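Local coordinates for amidase, hydantoinase/carbamoylase family (Burkholderia vietnamiensis, PDB 5I4M), which probably hydrolyses N-carbamoyl-L-amino acids as a member of the peptidase M20 family, using two zinc ions per subunit, at residues R52-D57 / W146-G151; L275-Y280 / L316-A321; D364-S369 / L421-L426. All blocks are in the same frame, centred on the assembly; numbering follows the deposited sequence.

Interaction 1 of 3, residues R52-D57 / W146-G151. With ZN (zinc ion), chain D; 3PG (3-phosphoglyceric acid), chain E.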
loop_
_atom_site.group_PDB
_atom_site.type_symbol
_atom_site.label_atom_id
_atom_site.label_comp_id
_atom_site.label_asym_id
_atom_site.label_seq_id
_atom_site.Cartn_x
_atom_site.Cartn_y
_atom_site.Cartn_z
ATOM N N ARG A 52 -13.150 -12.219 7.508
ATOM C CA ARG A 52 -14.491 -11.800 7.884
ATOM C C ARG A 52 -14.350 -10.496 8.661
ATOM O O ARG A 52 -14.511 -10.449 9.878
ATOM C CB ARG A 52 -15.199 -12.872 8.713
ATOM C CG ARG A 52 -16.646 -12.567 9.060
ATOM C CD ARG A 52 -17.345 -13.832 9.538
ATOM N NE ARG A 52 -16.892 -14.227 10.866
ATOM C CZ ARG A 52 -16.604 -15.471 11.234
ATOM N NH1 ARG A 52 -16.686 -16.473 10.364
ATOM N NH2 ARG A 52 -16.217 -15.711 12.483
ATOM N N LEU A 53 -14.031 -9.426 7.940
ATOM C CA LEU A 53 -13.797 -8.151 8.597
ATOM C C LEU A 53 -15.082 -7.632 9.230
ATOM O O LEU A 53 -16.194 -7.921 8.773
ATOM C CB LEU A 53 -13.229 -7.137 7.611
ATOM C CG LEU A 53 -11.702 -7.138 7.430
ATOM C CD1 LEU A 53 -11.006 -6.703 8.713
ATOM C CD2 LEU A 53 -11.191 -8.497 6.995
ATOM N N ALA A 54 -14.915 -6.868 10.313
ATOM C CA ALA A 54 -16.054 -6.358 11.061
ATOM C C ALA A 54 -17.001 -5.565 10.167
ATOM O O ALA A 54 -16.577 -4.751 9.345
ATOM C CB ALA A 54 -15.566 -5.473 12.211
ATOM N N LEU A 55 -18.300 -5.805 10.353
ATOM C CA LEU A 55 -19.388 -5.047 9.738
ATOM C C LEU A 55 -19.417 -5.177 8.217
ATOM O O LEU A 55 -20.013 -4.337 7.530
ATOM C CB LEU A 55 -19.343 -3.570 10.159
ATOM C CG LEU A 55 -19.264 -3.416 11.686
ATOM C CD1 LEU A 55 -19.395 -1.954 12.136
ATOM C CD2 LEU A 55 -20.329 -4.283 12.380
ATOM N N THR A 56 -18.778 -6.208 7.670
ATOM C CA THR A 56 -19.034 -6.623 6.298
ATOM C C THR A 56 -20.286 -7.496 6.250
ATOM O O THR A 56 -20.827 -7.903 7.282
ATOM C CB THR A 56 -17.860 -7.424 5.740
ATOM O OG1 THR A 56 -17.668 -8.596 6.553
ATOM C CG2 THR A 56 -16.583 -6.598 5.741
ATOM N N ASP A 57 -20.731 -7.823 5.029
ATOM C CA ASP A 57 -21.840 -8.768 4.912
ATOM C C ASP A 57 -21.495 -10.122 5.521
ATOM O O ASP A 57 -22.393 -10.837 5.993
ATOM C CB ASP A 57 -22.237 -8.956 3.450
ATOM C CG ASP A 57 -23.068 -7.819 2.924
ATOM O OD1 ASP A 57 -23.450 -6.937 3.725
ATOM O OD2 ASP A 57 -23.354 -7.824 1.713
ATOM N N TRP A 146 -19.131 -8.864 20.707
ATOM C CA TRP A 146 -18.679 -7.476 20.743
ATOM C C TRP A 146 -18.253 -7.023 19.355
ATOM O O TRP A 146 -17.549 -7.742 18.647
ATOM C CB TRP A 146 -17.512 -7.294 21.716
ATOM C CG TRP A 146 -17.829 -7.692 23.130
ATOM C CD1 TRP A 146 -17.446 -8.844 23.761
ATOM C CD2 TRP A 146 -18.580 -6.936 24.094
ATOM N NE1 TRP A 146 -17.920 -8.856 25.056
ATOM C CE2 TRP A 146 -18.613 -7.697 25.287
ATOM C CE3 TRP A 146 -19.229 -5.694 24.067
ATOM C CZ2 TRP A 146 -19.276 -7.260 26.436
ATOM C CZ3 TRP A 146 -19.877 -5.254 25.217
ATOM C CH2 TRP A 146 -19.899 -6.037 26.383
ATOM N N THR A 147 -18.641 -5.800 18.996
ATOM C CA THR A 147 -18.429 -5.278 17.648
ATOM C C THR A 147 -16.982 -4.868 17.388
ATOM O O THR A 147 -16.344 -4.220 18.223
ATOM C CB THR A 147 -19.338 -4.071 17.428
ATOM O OG1 THR A 147 -20.707 -4.489 17.436
ATOM C CG2 THR A 147 -19.014 -3.354 16.108
ATOM N N ASN A 148 -16.481 -5.219 16.194
ATOM C CA ASN A 148 -15.213 -4.708 15.658
ATOM C C ASN A 148 -14.068 -4.843 16.655
ATOM O O ASN A 148 -13.296 -3.906 16.883
ATOM C CB ASN A 148 -15.335 -3.244 15.212
ATOM C CG ASN A 148 -14.072 -2.755 14.507
ATOM O OD1 ASN A 148 -13.546 -3.446 13.639
ATOM N ND2 ASN A 148 -13.549 -1.604 14.923
ATOM N N GLU A 149 -13.948 -6.022 17.267
ATOM C CA GLU A 149 -12.933 -6.143 18.306
ATOM C C GLU A 149 -11.528 -6.033 17.731
ATOM O O GLU A 149 -10.628 -5.547 18.417
ATOM C CB GLU A 149 -13.111 -7.453 19.084
ATOM C CG GLU A 149 -12.161 -7.643 20.275
ATOM C CD GLU A 149 -10.799 -8.191 19.871
ATOM O OE1 GLU A 149 -10.641 -8.617 18.706
ATOM O OE2 GLU A 149 -9.883 -8.184 20.714
ATOM N N GLU A 150 -11.317 -6.447 16.472
ATOM C CA GLU A 150 -9.945 -6.577 15.979
ATOM C C GLU A 150 -9.278 -5.224 15.768
ATOM O O GLU A 150 -8.045 -5.131 15.824
ATOM C CB GLU A 150 -9.906 -7.369 14.669
ATOM C CG GLU A 150 -10.160 -8.875 14.812
ATOM C CD GLU A 150 -8.948 -9.638 15.340
ATOM O OE1 GLU A 150 -7.953 -9.002 15.744
ATOM O OE2 GLU A 150 -8.984 -10.889 15.356
ATOM N N GLY A 151 -10.060 -4.183 15.501
ATOM C CA GLY A 151 -9.474 -2.883 15.226
ATOM C C GLY A 151 -8.679 -2.805 13.940
ATOM O O GLY A 151 -7.808 -1.938 13.816
HETATM ZN ZN ZN D . -7.399 -11.119 16.652
HETATM C C1 3PG E . -4.966 -7.071 19.593
HETATM O O1 3PG E . -4.307 -6.902 18.551
HETATM O O2 3PG E . -4.460 -7.507 20.650
HETATM C C2 3PG E . -6.427 -6.726 19.559
HETATM O O3 3PG E . -6.918 -6.510 20.895
HETATM C C3 3PG E . -7.172 -7.886 18.937
HETATM O O1P 3PG E . -7.049 -9.032 19.782
HETATM P P 3PG E . -7.417 -10.510 19.180
HETATM O O2P 3PG E . -8.715 -10.352 18.425
HETATM O O3P 3PG E . -6.244 -10.828 18.263
HETATM O O4P 3PG E . -7.546 -11.390 20.436
#
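Ala54 and Leu55 sit on a type II beta turn that packs against Thr147 and Asn148, in the loop carrying the zinc-site glutamates. The turn runs from Leu53 to Thr56, and Leu55 takes the positive phi of its third position. Leu53 O accepts twice, from Thr56 N at 3.3 Å and from Thr56 OG1 at 2.7 Å. Thr56 is also the N-cap of helix 57-72, so turn and helix start are tied together.

Across the contact there is no hydrogen bond. Ala54 CB fits against the start of the Asn148 side chain and lies 3.2 Å from Asn148 OD1. Asn148 has CG anti to the backbone N (chi1 -173°), which lays its amide beside this methyl. Leu55 CD2 meets Thr147 CG2 at 4.1 Å, methyl to methyl, and the two side chains cross at about a right angle. Thr147 keeps its methyl for the turn while OG1 bonds to Met82 O and Arg63 NH2, and Asn148 ND2 is hydrogen-bonded to Phe154.

Beyond Asn148 the loop delivers two acidic groups. Glu150 chelates the zinc ion through both oxygens, with OE2 at 2.1 Å and OE1 at 2.4 Å from the metal. Asp115 and His403 complete the protein ligands. Two phosphate oxygens of 3-phosphoglyceric acid occupy the remaining places, O3P at 2.0 Å from the zinc and O2P farther out. Glu150 OE1 also bonds Gln108 NE2, and Glu150 O bonds Asn296 of the second subunit. Glu149 OE1 comes within 2.6 Å of the ligand atom O2P. Adjacent glutamates in a loop after a strand, with an aspartate shared by two zincs, mark the co-catalytic metal centre of the M20 family.

Interaction 2 of 3, residues L275-Y280 / L316-A321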
loop_
_atom_site.group_PDB
_atom_site.type_symbol
_atom_site.label_atom_id
_atom_site.label_comp_id
_atom_site.label_asym_id
_atom_site.label_seq_id
_atom_site.Cartn_x
_atom_site.Cartn_y
_atom_site.Cartn_z
ATOM N N LEU A 275 12.952 -4.860 20.568
ATOM C CA LEU A 275 14.032 -5.706 21.053
ATOM C C LEU A 275 14.754 -5.079 22.245
ATOM O O LEU A 275 15.315 -5.802 23.078
ATOM C CB LEU A 275 15.008 -5.991 19.915
ATOM C CG LEU A 275 14.437 -6.777 18.741
ATOM C CD1 LEU A 275 15.466 -6.854 17.615
ATOM C CD2 LEU A 275 14.042 -8.175 19.202
ATOM N N ASP A 276 14.748 -3.749 22.353
ATOM C CA ASP A 276 15.432 -3.105 23.469
ATOM C C ASP A 276 14.691 -3.280 24.787
ATOM O O ASP A 276 15.231 -2.918 25.839
ATOM C CB ASP A 276 15.627 -1.613 23.195
ATOM C CG ASP A 276 16.797 -1.329 22.259
ATOM O OD1 ASP A 276 17.608 -2.242 21.996
ATOM O OD2 ASP A 276 16.913 -0.176 21.797
ATOM N N HIS A 277 13.473 -3.801 24.759
ATOM C CA HIS A 277 12.678 -4.004 25.963
ATOM C C HIS A 277 12.282 -5.467 26.070
ATOM O O HIS A 277 11.163 -5.817 26.442
ATOM C CB HIS A 277 11.483 -3.053 25.966
ATOM C CG HIS A 277 11.902 -1.619 25.899
ATOM N ND1 HIS A 277 12.103 -0.957 24.706
ATOM C CD2 HIS A 277 12.263 -0.751 26.876
ATOM C CE1 HIS A 277 12.522 0.273 24.950
ATOM N NE2 HIS A 277 12.632 0.422 26.260
ATOM N N ALA A 278 13.232 -6.333 25.730
ATOM C CA ALA A 278 13.059 -7.765 25.884
ATOM C C ALA A 278 13.093 -8.135 27.372
ATOM O O ALA A 278 13.688 -7.423 28.184
ATOM C CB ALA A 278 14.160 -8.507 25.122
ATOM N N PRO A 279 12.470 -9.254 27.759
ATOM C CA PRO A 279 11.840 -10.242 26.878
ATOM C C PRO A 279 10.388 -9.985 26.502
ATOM O O PRO A 279 9.863 -10.710 25.663
ATOM C CB PRO A 279 11.929 -11.525 27.704
ATOM C CG PRO A 279 11.801 -11.053 29.096
ATOM C CD PRO A 279 12.582 -9.754 29.139
ATOM N N TYR A 280 9.723 -9.015 27.115
ATOM C CA TYR A 280 8.281 -8.927 26.941
ATOM C C TYR A 280 7.826 -7.812 26.013
ATOM O O TYR A 280 6.635 -7.758 25.700
ATOM C CB TYR A 280 7.592 -8.751 28.293
ATOM C CG TYR A 280 7.862 -9.896 29.227
ATOM C CD1 TYR A 280 7.670 -11.212 28.817
ATOM C CD2 TYR A 280 8.321 -9.666 30.511
ATOM C CE1 TYR A 280 7.923 -12.264 29.677
ATOM C CE2 TYR A 280 8.579 -10.707 31.369
ATOM C CZ TYR A 280 8.379 -11.998 30.950
ATOM O OH TYR A 280 8.642 -13.025 31.817
ATOM N N LEU A 316 6.224 0.428 28.911
ATOM C CA LEU A 316 5.473 0.829 27.726
ATOM C C LEU A 316 5.570 2.335 27.512
ATOM O O LEU A 316 5.648 2.796 26.373
ATOM C CB LEU A 316 4.017 0.378 27.854
ATOM C CG LEU A 316 3.023 0.686 26.734
ATOM C CD1 LEU A 316 3.494 0.054 25.432
ATOM C CD2 LEU A 316 1.641 0.162 27.119
ATOM N N ALA A 317 5.598 3.118 28.598
ATOM C CA ALA A 317 5.760 4.562 28.442
ATOM C C ALA A 317 7.160 4.913 27.942
ATOM O O ALA A 317 7.333 5.870 27.173
ATOM C CB ALA A 317 5.453 5.269 29.762
ATOM N N LYS A 318 8.173 4.159 28.380
ATOM C CA LYS A 318 9.534 4.353 27.877
ATOM C C LYS A 318 9.611 4.086 26.381
ATOM O O LYS A 318 10.302 4.800 25.639
ATOM C CB LYS A 318 10.486 3.426 28.637
ATOM C CG LYS A 318 11.955 3.446 28.224
ATOM C CD LYS A 318 12.728 2.403 29.049
ATOM C CE LYS A 318 14.232 2.426 28.782
ATOM N NZ LYS A 318 14.576 2.274 27.332
ATOM N N MET A 319 8.909 3.053 25.919
ATOM C CA MET A 319 8.870 2.777 24.489
ATOM C C MET A 319 8.218 3.932 23.737
ATOM O O MET A 319 8.718 4.361 22.689
ATOM C CB MET A 319 8.122 1.464 24.238
ATOM C CG MET A 319 8.773 0.236 24.892
ATOM S SD MET A 319 7.715 -1.229 24.903
ATOM C CE MET A 319 7.639 -1.640 23.148
ATOM N N ASP A 320 7.097 4.437 24.259
ATOM C CA ASP A 320 6.432 5.608 23.694
ATOM C C ASP A 320 7.398 6.775 23.524
ATOM O O ASP A 320 7.480 7.379 22.444
ATOM C CB ASP A 320 5.261 6.015 24.594
ATOM C CG ASP A 320 4.660 7.361 24.210
ATOM O OD1 ASP A 320 3.936 7.433 23.198
ATOM O OD2 ASP A 320 4.898 8.349 24.931
ATOM N N ALA A 321 8.142 7.109 24.583
ATOM C CA ALA A 321 9.036 8.260 24.511
ATOM C C ALA A 321 10.148 8.023 23.496
ATOM O O ALA A 321 10.547 8.945 22.773
ATOM C CB ALA A 321 9.615 8.570 25.897
HETATM O O HOH W 1 15.338 -0.860 28.190
#
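His277 meets Lys318 at its ring edge and Met319 over one ring face; the two are neighbours on helix 313-334. Lys318 NZ donates a hydrogen bond of 2.9 Å to His277 NE2. The ammonium nitrogen does not lie in the imidazole plane but is tilted 24° out of it. Lys318 runs extended as far as CE and then bends at its last torsion (chi4 -55°). This turns NZ back to the ring, while Lys318 CD lies at the ring edge, in plane, 3.4 Å from His277 NE2.

The CG of Met319 stands 3.7 Å from the centroid of the His277 ring, 17° off the normal, a CH-pi contact displaced toward ND1. The sulfur is less well placed: Met319 SD is 4.7 Å from the same centroid, in an oblique approach.

His277 ND1 bonds back to Ile273 O in the last turn of helix 259-276, which sets the rotation of the imidazole. Met319 also packs on Phe308 of strand 297-310. A water donates to Asp276 O at 3.1 Å and accepts a weak bond from Lys318 NZ. The contact joins the residue just after helix 259-276 to helix 313-334 in the dimerisation domain. Leu275 nearby packs on Met253 of the second subunit.

With ND1 giving its proton to a carbonyl and NE2 accepting from lysine, the pattern is consistent with a neutral imidazole protonated at ND1. The nearby ammonium would probably disfavour a second proton on the ring.

Interaction 3 of 3, residues D364-S369 / L421-L426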
loop_
_atom_site.group_PDB
_atom_site.type_symbol
_atom_site.label_atom_id
_atom_site.label_comp_id
_atom_site.label_asym_id
_atom_site.label_seq_id
_atom_site.Cartn_x
_atom_site.Cartn_y
_atom_site.Cartn_z
ATOM N N ASP A 364 -8.984 -27.499 37.836
ATOM C CA ASP A 364 -8.676 -28.583 38.758
ATOM C C ASP A 364 -9.814 -29.587 38.835
ATOM O O ASP A 364 -9.565 -30.789 38.971
ATOM C CB ASP A 364 -8.353 -28.021 40.145
ATOM C CG ASP A 364 -6.958 -27.399 40.221
ATOM O OD1 ASP A 364 -6.067 -27.789 39.428
ATOM O OD2 ASP A 364 -6.742 -26.525 41.088
ATOM N N ARG A 365 -11.060 -29.122 38.720
ATOM C CA ARG A 365 -12.198 -30.032 38.805
ATOM C C ARG A 365 -12.108 -31.120 37.747
ATOM O O ARG A 365 -12.393 -32.291 38.019
ATOM C CB ARG A 365 -13.505 -29.252 38.659
ATOM C CG ARG A 365 -14.718 -30.127 38.368
ATOM C CD ARG A 365 -15.961 -29.291 38.103
ATOM N NE ARG A 365 -16.225 -28.362 39.199
ATOM C CZ ARG A 365 -17.032 -28.618 40.223
ATOM N NH1 ARG A 365 -17.670 -29.779 40.306
ATOM N NH2 ARG A 365 -17.204 -27.705 41.170
ATOM N N PHE A 366 -11.709 -30.754 36.535
ATOM C CA PHE A 366 -11.577 -31.706 35.441
ATOM C C PHE A 366 -10.194 -32.335 35.359
ATOM O O PHE A 366 -9.953 -33.137 34.456
ATOM C CB PHE A 366 -11.921 -31.026 34.106
ATOM C CG PHE A 366 -13.391 -30.755 33.934
ATOM C CD1 PHE A 366 -13.956 -29.585 34.426
ATOM C CD2 PHE A 366 -14.211 -31.678 33.300
ATOM C CE1 PHE A 366 -15.314 -29.336 34.280
ATOM C CE2 PHE A 366 -15.573 -31.438 33.149
ATOM C CZ PHE A 366 -16.125 -30.267 33.639
ATOM N N GLY A 367 -9.284 -31.995 36.265
ATOM C CA GLY A 367 -7.955 -32.559 36.187
ATOM C C GLY A 367 -7.113 -32.034 35.048
ATOM O O GLY A 367 -6.126 -32.672 34.678
ATOM N N TYR A 368 -7.476 -30.893 34.466
ATOM C CA TYR A 368 -6.683 -30.340 33.379
ATOM C C TYR A 368 -5.393 -29.740 33.922
ATOM O O TYR A 368 -5.386 -29.111 34.986
ATOM C CB TYR A 368 -7.464 -29.252 32.635
ATOM C CG TYR A 368 -8.710 -29.717 31.918
ATOM C CD1 TYR A 368 -8.738 -30.918 31.220
ATOM C CD2 TYR A 368 -9.859 -28.944 31.934
ATOM C CE1 TYR A 368 -9.881 -31.328 30.563
ATOM C CE2 TYR A 368 -10.996 -29.343 31.286
ATOM C CZ TYR A 368 -11.009 -30.528 30.600
ATOM O OH TYR A 368 -12.162 -30.902 29.951
ATOM N N SER A 369 -4.303 -29.915 33.179
ATOM C CA SER A 369 -3.072 -29.198 33.490
ATOM C C SER A 369 -3.250 -27.711 33.199
ATOM O O SER A 369 -3.951 -27.330 32.254
ATOM C CB SER A 369 -1.912 -29.757 32.673
ATOM O OG SER A 369 -2.174 -29.640 31.282
ATOM N N LEU A 421 -14.798 -22.805 31.214
ATOM C CA LEU A 421 -15.714 -21.671 31.136
ATOM C C LEU A 421 -17.060 -22.019 31.759
ATOM O O LEU A 421 -17.612 -21.247 32.549
ATOM C CB LEU A 421 -15.902 -21.246 29.677
ATOM C CG LEU A 421 -16.885 -20.093 29.469
ATOM C CD1 LEU A 421 -16.295 -18.811 30.042
ATOM C CD2 LEU A 421 -17.254 -19.909 27.988
ATOM N N LEU A 422 -17.602 -23.186 31.403
ATOM C CA LEU A 422 -18.872 -23.643 31.958
ATOM C C LEU A 422 -18.868 -23.606 33.479
ATOM O O LEU A 422 -19.781 -23.052 34.102
ATOM C CB LEU A 422 -19.170 -25.063 31.468
ATOM C CG LEU A 422 -20.373 -25.786 32.078
ATOM C CD1 LEU A 422 -21.665 -25.023 31.787
ATOM C CD2 LEU A 422 -20.464 -27.232 31.560
ATOM N N HIS A 423 -17.850 -24.197 34.101
ATOM C CA HIS A 423 -17.891 -24.275 35.555
ATOM C C HIS A 423 -17.512 -22.970 36.232
ATOM O O HIS A 423 -18.056 -22.663 37.301
ATOM C CB HIS A 423 -17.037 -25.434 36.040
ATOM C CG HIS A 423 -17.790 -26.722 36.004
ATOM N ND1 HIS A 423 -18.511 -27.184 37.082
ATOM C CD2 HIS A 423 -18.042 -27.579 34.987
ATOM C CE1 HIS A 423 -19.121 -28.309 36.749
ATOM N NE2 HIS A 423 -18.853 -28.570 35.482
ATOM N N ALA A 424 -16.614 -22.185 35.643
ATOM C CA ALA A 424 -16.337 -20.870 36.206
ATOM C C ALA A 424 -17.584 -20.002 36.170
ATOM O O ALA A 424 -17.891 -19.296 37.139
ATOM C CB ALA A 424 -15.191 -20.202 35.450
ATOM N N MET A 425 -18.318 -20.043 35.059
ATOM C CA MET A 425 -19.563 -19.288 34.971
ATOM C C MET A 425 -20.596 -19.830 35.946
ATOM O O MET A 425 -21.267 -19.060 36.645
ATOM C CB MET A 425 -20.103 -19.323 33.542
ATOM C CG MET A 425 -19.251 -18.553 32.550
ATOM S SD MET A 425 -20.046 -18.534 30.935
ATOM C CE MET A 425 -21.490 -17.525 31.274
ATOM N N LEU A 426 -20.740 -21.157 36.005
ATOM C CA LEU A 426 -21.681 -21.752 36.953
ATOM C C LEU A 426 -21.364 -21.334 38.377
ATOM O O LEU A 426 -22.268 -21.023 39.162
ATOM C CB LEU A 426 -21.652 -23.273 36.847
ATOM C CG LEU A 426 -22.693 -23.918 35.949
ATOM C CD1 LEU A 426 -22.441 -25.414 35.907
ATOM C CD2 LEU A 426 -24.094 -23.608 36.461
#
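Arg365 and His423 bring the two backbones closest, with CA atoms 8.7 Å apart. Segment 421-426 is regular helix, part of helix 411-429. Segment 364-369 holds the last residues of helix 353-365 and the loop after it; the helix is closed by a Schellman motif at Gly367. Gly367 leaves the helix with positive phi (72°), and its N bonds to Asp364 O at 3.0 Å.

Arg365 and Phe366, at this helix end, both reach the imidazole of His423. Arg365 CD lies over one face, 3.6 Å from the centroid of the His423 ring, a CH-pi contact. A bend at chi3 (-55°) then lays the guanidinium nearly parallel to the ring, with planes 16° apart. Arg365 NE is near His423 ND1, but the angle is too poor for a hydrogen bond. The polar ends bond elsewhere: Arg365 NH1 to Asp22 O, and His423 NE2 to Ile25 O. Both helices are thereby tied to the N-terminal segment of the chain.

Phe366 forms an offset edge-to-face pair with His423, its edge toward the imidazole face. The centroids of these rings are 5.2 Å apart. The closest atoms are Phe366 CE1 and His423 CD2, at 3.3 Å.

The three interactions follow one another along the chain without overlap. Interaction 1 lies nearest the centre of the chain, at the zinc site. Interactions 2 and 3 are farther out; their centres lie about 29 and 30 Å from that of interaction 1 and about 36 Å from each other. None touches another; interactions 1 and 3 come within about 11 Å at their nearest atoms. Interaction 2 belongs to the dimerisation domain. Interaction 3 joins helices 353-365 and 411-429, the latter packing on strand 206-212, away from the annotated sites. The metal loop and the dimerisation domain both contribute to the pocket that holds 3-phosphoglyceric acid, with Arg309, and His247 and Asn296 of the second subunit, there.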